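Local coordinates for protein dihydrodipicolinate synthase (Bacteroides thetaiotaomicron, PDB 4XKY) that probably works as a Schiff-base-forming aldolase of the DapA family, either a dihydrodipicolinate synthase or an N-acetylneuraminate lyase, at residues A[120-123]-A[124-127]; A[240-243]-A[244-247]. All coordinates share one frame; numbering follows the deposited sequence.

In the fold
Both contacts are local, each made within one continuous run of eight residues on a helix of a TIM-barrel chain of a tetramer. They lie on opposite sides of the chain's centre, with about 39 Å between their own centres and about 27 Å between their nearest atoms. Contact 1 lies on helix 115-125, which links barrel strands 102-105 and 133-137. Its Y122 side chain comes within about 6 Å of that of Y136, the predicted proton donor/acceptor, and about 10 Å of that of K164, the predicted Schiff-base lysine. Contact 2 closes helix 231-247, further along the chain and beyond the last barrel strand, 206-207; its I244 side chain stays about 12 Å from that of T48, predicted to bind pyruvate.

Contact 1. Residues A[120-123]-A[124-127]; sequences EFYE and HLLP
E120 to H124, F121 to L125 and Y122 to L126 are successive i to i+4 backbone bonds toward the C-terminal part of helix 115-125, the crossover helix of a beta-alpha-beta unit of the TIM barrel. The first, H124 N to E120 O, is 3.0 Å long and fairly straight (160°). E120 OE1 takes a weak bond from H124 NE2 at 3.5 Å, the carboxylate and imidazole planes being 45° apart, and each of the two residues also meets a polar side chain of a neighbouring subunit. The E123 carboxylate is engaged in a salt bridge with R153. F121 and L125 lie alongside each other, both with CG anti to the backbone N (chi1 180° for L125), and L125 CD2 reaches F121 CE2 at 3.9 Å. The same methyl is 4.0 Å from Y122 CE1, while Y122 OH bonds to the carbonyl of S105 on strand 102-105. L126 CD1 packs 3.3 Å from Y122 O, and its side chain also meets L133 of strand 133-137; an alanine here would probably open a gap against L133 and leave that side of the Y122 carbonyl less shielded. Beneath the H124 ring, E120 O sits 3.2 Å from the plane, offset toward the rim.

Contact 2. Residues A[240-243]-A[244-247]; sequences KVMQ and ISAT
T247 turns OG1 to chi1 63°, between its own N and carbonyl carbon, which brings the hydroxyl back onto the carbonyl of Q243 one turn earlier. T247 OG1 donates to Q243 O at 2.6 Å, from above the carbonyl plane, 40° out of it. The same oxygen takes a weak bond from T247 N, so backbone and side chain of one residue both grip it in the final turn of helix 231-247. Q243 sends its extended chain out with CG anti to the backbone N, and a water joins the two side chains: it donates to T247 OG1 at 2.6 Å and accepts a weak bond from Q243 NE2, which also makes a weak hydrogen bond to N297 O. Earlier in the turn the backbone bonds are straighter, 168° for S245 N to V241 O. I244 lays CD1 back along this turn, 3.6 Å from K240 O. S245 OG is held by E194, whose side chain M242 also touches. M242, Q243 and A246 receive aromatic packing from a neighbouring subunit. Within the chain, V241 and I244 pack on Y219 of helix 216-227, while Q243 and I244 rest on L298 and T247 on A294 of helix 285-298.

Contact 1. Residues A[120-123]-A[124-127]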
loop_
_atom_site.group_PDB
_atom_site.type_symbol
_atom_site.label_atom_id
_atom_site.label_comp_id
_atom_site.label_asym_id
_atom_site.label_seq_id
_atom_site.Cartn_x
_atom_site.Cartn_y
_atom_site.Cartn_z
ATOM N N GLU A 120 21.842 -11.896 0.936
ATOM C CA GLU A 120 22.255 -13.006 0.080
ATOM C C GLU A 120 22.236 -12.584 -1.393
ATOM O O GLU A 120 23.045 -13.059 -2.175
ATOM C CB GLU A 120 21.391 -14.263 0.307
ATOM C CG GLU A 120 20.184 -14.409 -0.631
ATOM C CD GLU A 120 19.684 -15.844 -0.790
ATOM O OE1 GLU A 120 20.481 -16.800 -0.654
ATOM O OE2 GLU A 120 18.480 -16.019 -1.073
ATOM N N PHE A 121 21.297 -11.719 -1.766
ATOM C CA PHE A 121 21.251 -11.176 -3.118
ATOM C C PHE A 121 22.585 -10.545 -3.484
ATOM O O PHE A 121 23.171 -10.866 -4.504
ATOM C CB PHE A 121 20.153 -10.130 -3.259
ATOM C CG PHE A 121 20.113 -9.513 -4.612
ATOM C CD1 PHE A 121 19.387 -10.099 -5.628
ATOM C CD2 PHE A 121 20.841 -8.378 -4.890
ATOM C CE1 PHE A 121 19.365 -9.547 -6.895
ATOM C CE2 PHE A 121 20.834 -7.829 -6.155
ATOM C CZ PHE A 121 20.098 -8.413 -7.168
ATOM N N TYR A 122 23.056 -9.641 -2.638
ATOM C CA TYR A 122 24.324 -8.965 -2.871
ATOM C C TYR A 122 25.524 -9.862 -2.735
ATOM O O TYR A 122 26.502 -9.686 -3.464
ATOM C CB TYR A 122 24.422 -7.711 -2.006
ATOM C CG TYR A 122 23.557 -6.685 -2.635
ATOM C CD1 TYR A 122 23.945 -6.080 -3.826
ATOM C CD2 TYR A 122 22.318 -6.380 -2.118
ATOM C CE1 TYR A 122 23.132 -5.176 -4.464
ATOM C CE2 TYR A 122 21.494 -5.462 -2.746
ATOM C CZ TYR A 122 21.899 -4.872 -3.927
ATOM O OH TYR A 122 21.097 -3.951 -4.572
ATOM N N GLU A 123 25.449 -10.853 -1.845
ATOM C CA GLU A 123 26.534 -11.831 -1.736
ATOM C C GLU A 123 26.717 -12.641 -3.018
ATOM O O GLU A 123 27.839 -12.916 -3.406
ATOM C CB GLU A 123 26.367 -12.746 -0.516
ATOM C CG GLU A 123 26.924 -12.115 0.758
ATOM C CD GLU A 123 26.668 -12.926 2.022
ATOM O OE1 GLU A 123 26.360 -14.140 1.933
ATOM O OE2 GLU A 123 26.785 -12.339 3.119
ATOM N N HIS A 124 25.627 -13.015 -3.676
ATOM C CA HIS A 124 25.713 -13.696 -4.975
ATOM C C HIS A 124 26.052 -12.732 -6.126
ATOM O O HIS A 124 26.681 -13.133 -7.114
ATOM C CB HIS A 124 24.397 -14.402 -5.299
ATOM C CG HIS A 124 24.017 -15.474 -4.319
ATOM N ND1 HIS A 124 24.943 -16.260 -3.662
ATOM C CD2 HIS A 124 22.801 -15.918 -3.916
ATOM C CE1 HIS A 124 24.316 -17.124 -2.883
ATOM N NE2 HIS A 124 23.016 -16.936 -3.017
ATOM N N LEU A 125 25.621 -11.471 -6.027
ATOM C CA LEU A 125 25.846 -10.533 -7.124
ATOM C C LEU A 125 27.324 -10.111 -7.177
ATOM O O LEU A 125 27.929 -10.074 -8.256
ATOM C CB LEU A 125 24.935 -9.297 -7.017
ATOM C CG LEU A 125 25.107 -8.247 -8.128
ATOM C CD1 LEU A 125 24.771 -8.805 -9.504
ATOM C CD2 LEU A 125 24.295 -6.990 -7.841
ATOM N N LEU A 126 27.892 -9.806 -6.009
ATOM C CA LEU A 126 29.191 -9.123 -5.934
ATOM C C LEU A 126 30.342 -9.808 -6.675
ATOM O O LEU A 126 31.051 -9.149 -7.421
ATOM C CB LEU A 126 29.574 -8.813 -4.479
ATOM C CG LEU A 126 28.822 -7.598 -3.910
ATOM C CD1 LEU A 126 28.884 -7.588 -2.400
ATOM C CD2 LEU A 126 29.364 -6.292 -4.457
ATOM N N PRO A 127 30.507 -11.135 -6.521
ATOM C CA PRO A 127 31.609 -11.786 -7.262
ATOM C C PRO A 127 31.496 -11.655 -8.785
ATOM O O PRO A 127 32.476 -11.839 -9.489
ATOM C CB PRO A 127 31.480 -13.272 -6.865
ATOM C CG PRO A 127 30.734 -13.270 -5.573
ATOM C CD PRO A 127 29.814 -12.070 -5.615
#

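Contact 2. Residues A[240-243]-A[244-247]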
loop_
_atom_site.group_PDB
_atom_site.type_symbol
_atom_site.label_atom_id
_atom_site.label_comp_id
_atom_site.label_asym_id
_atom_site.label_seq_id
_atom_site.Cartn_x
_atom_site.Cartn_y
_atom_site.Cartn_z
ATOM N N LYS A 240 15.580 29.000 -4.108
ATOM C CA LYS A 240 15.619 28.800 -5.556
ATOM C C LYS A 240 15.361 27.331 -5.906
ATOM O O LYS A 240 14.550 27.030 -6.787
ATOM C CB LYS A 240 16.964 29.237 -6.140
ATOM C CG LYS A 240 17.199 30.740 -6.148
ATOM C CD LYS A 240 18.471 31.048 -6.934
ATOM C CE LYS A 240 19.135 32.351 -6.516
ATOM N NZ LYS A 240 18.447 33.512 -7.141
ATOM N N VAL A 241 16.059 26.416 -5.237
ATOM C CA VAL A 241 15.766 25.002 -5.411
ATOM C C VAL A 241 14.289 24.724 -5.161
ATOM O O VAL A 241 13.672 24.009 -5.945
ATOM C CB VAL A 241 16.657 24.107 -4.536
ATOM C CG1 VAL A 241 16.176 22.663 -4.554
ATOM C CG2 VAL A 241 18.080 24.148 -5.064
ATOM N N MET A 242 13.685 25.303 -4.118
ATOM C CA MET A 242 12.269 24.974 -3.860
ATOM C C MET A 242 11.334 25.601 -4.896
ATOM O O MET A 242 10.281 25.040 -5.200
ATOM C CB MET A 242 11.829 25.278 -2.424
ATOM C CG MET A 242 12.460 24.392 -1.346
ATOM S SD MET A 242 12.503 22.598 -1.634
ATOM C CE MET A 242 10.737 22.289 -1.757
ATOM N N GLN A 243 11.733 26.724 -5.478
ATOM C CA GLN A 243 10.967 27.320 -6.565
ATOM C C GLN A 243 10.990 26.446 -7.837
ATOM O O GLN A 243 9.974 26.274 -8.501
ATOM C CB GLN A 243 11.490 28.725 -6.874
ATOM C CG GLN A 243 10.544 29.494 -7.782
ATOM C CD GLN A 243 11.055 30.870 -8.123
ATOM O OE1 GLN A 243 11.916 31.393 -7.454
ATOM N NE2 GLN A 243 10.537 31.449 -9.190
ATOM N N ILE A 244 12.158 25.909 -8.170
ATOM C CA ILE A 244 12.304 25.007 -9.317
ATOM C C ILE A 244 11.375 23.827 -9.105
ATOM O O ILE A 244 10.583 23.469 -9.979
ATOM C CB ILE A 244 13.757 24.519 -9.447
ATOM C CG1 ILE A 244 14.641 25.642 -9.964
ATOM C CG2 ILE A 244 13.854 23.324 -10.374
ATOM C CD1 ILE A 244 16.089 25.449 -9.604
ATOM N N SER A 245 11.462 23.249 -7.914
ATOM C CA SER A 245 10.630 22.097 -7.551
ATOM C C SER A 245 9.117 22.360 -7.635
ATOM O O SER A 245 8.326 21.486 -8.073
ATOM C CB SER A 245 11.028 21.592 -6.152
ATOM O OG SER A 245 10.128 20.600 -5.692
ATOM N N ALA A 246 8.712 23.548 -7.196
ATOM C CA ALA A 246 7.307 23.938 -7.201
ATOM C C ALA A 246 6.779 24.271 -8.577
ATOM O O ALA A 246 5.575 24.139 -8.803
ATOM C CB ALA A 246 7.104 25.148 -6.308
ATOM N N THR A 247 7.656 24.758 -9.465
ATOM C CA THR A 247 7.233 25.370 -10.739
ATOM C C THR A 247 7.700 24.650 -11.999
ATOM O O THR A 247 7.051 24.780 -13.025
ATOM C CB THR A 247 7.632 26.859 -10.876
ATOM O OG1 THR A 247 9.071 27.018 -10.873
ATOM C CG2 THR A 247 6.981 27.693 -9.770
HETATM O O HOH W 1 9.211 29.530 -11.655
#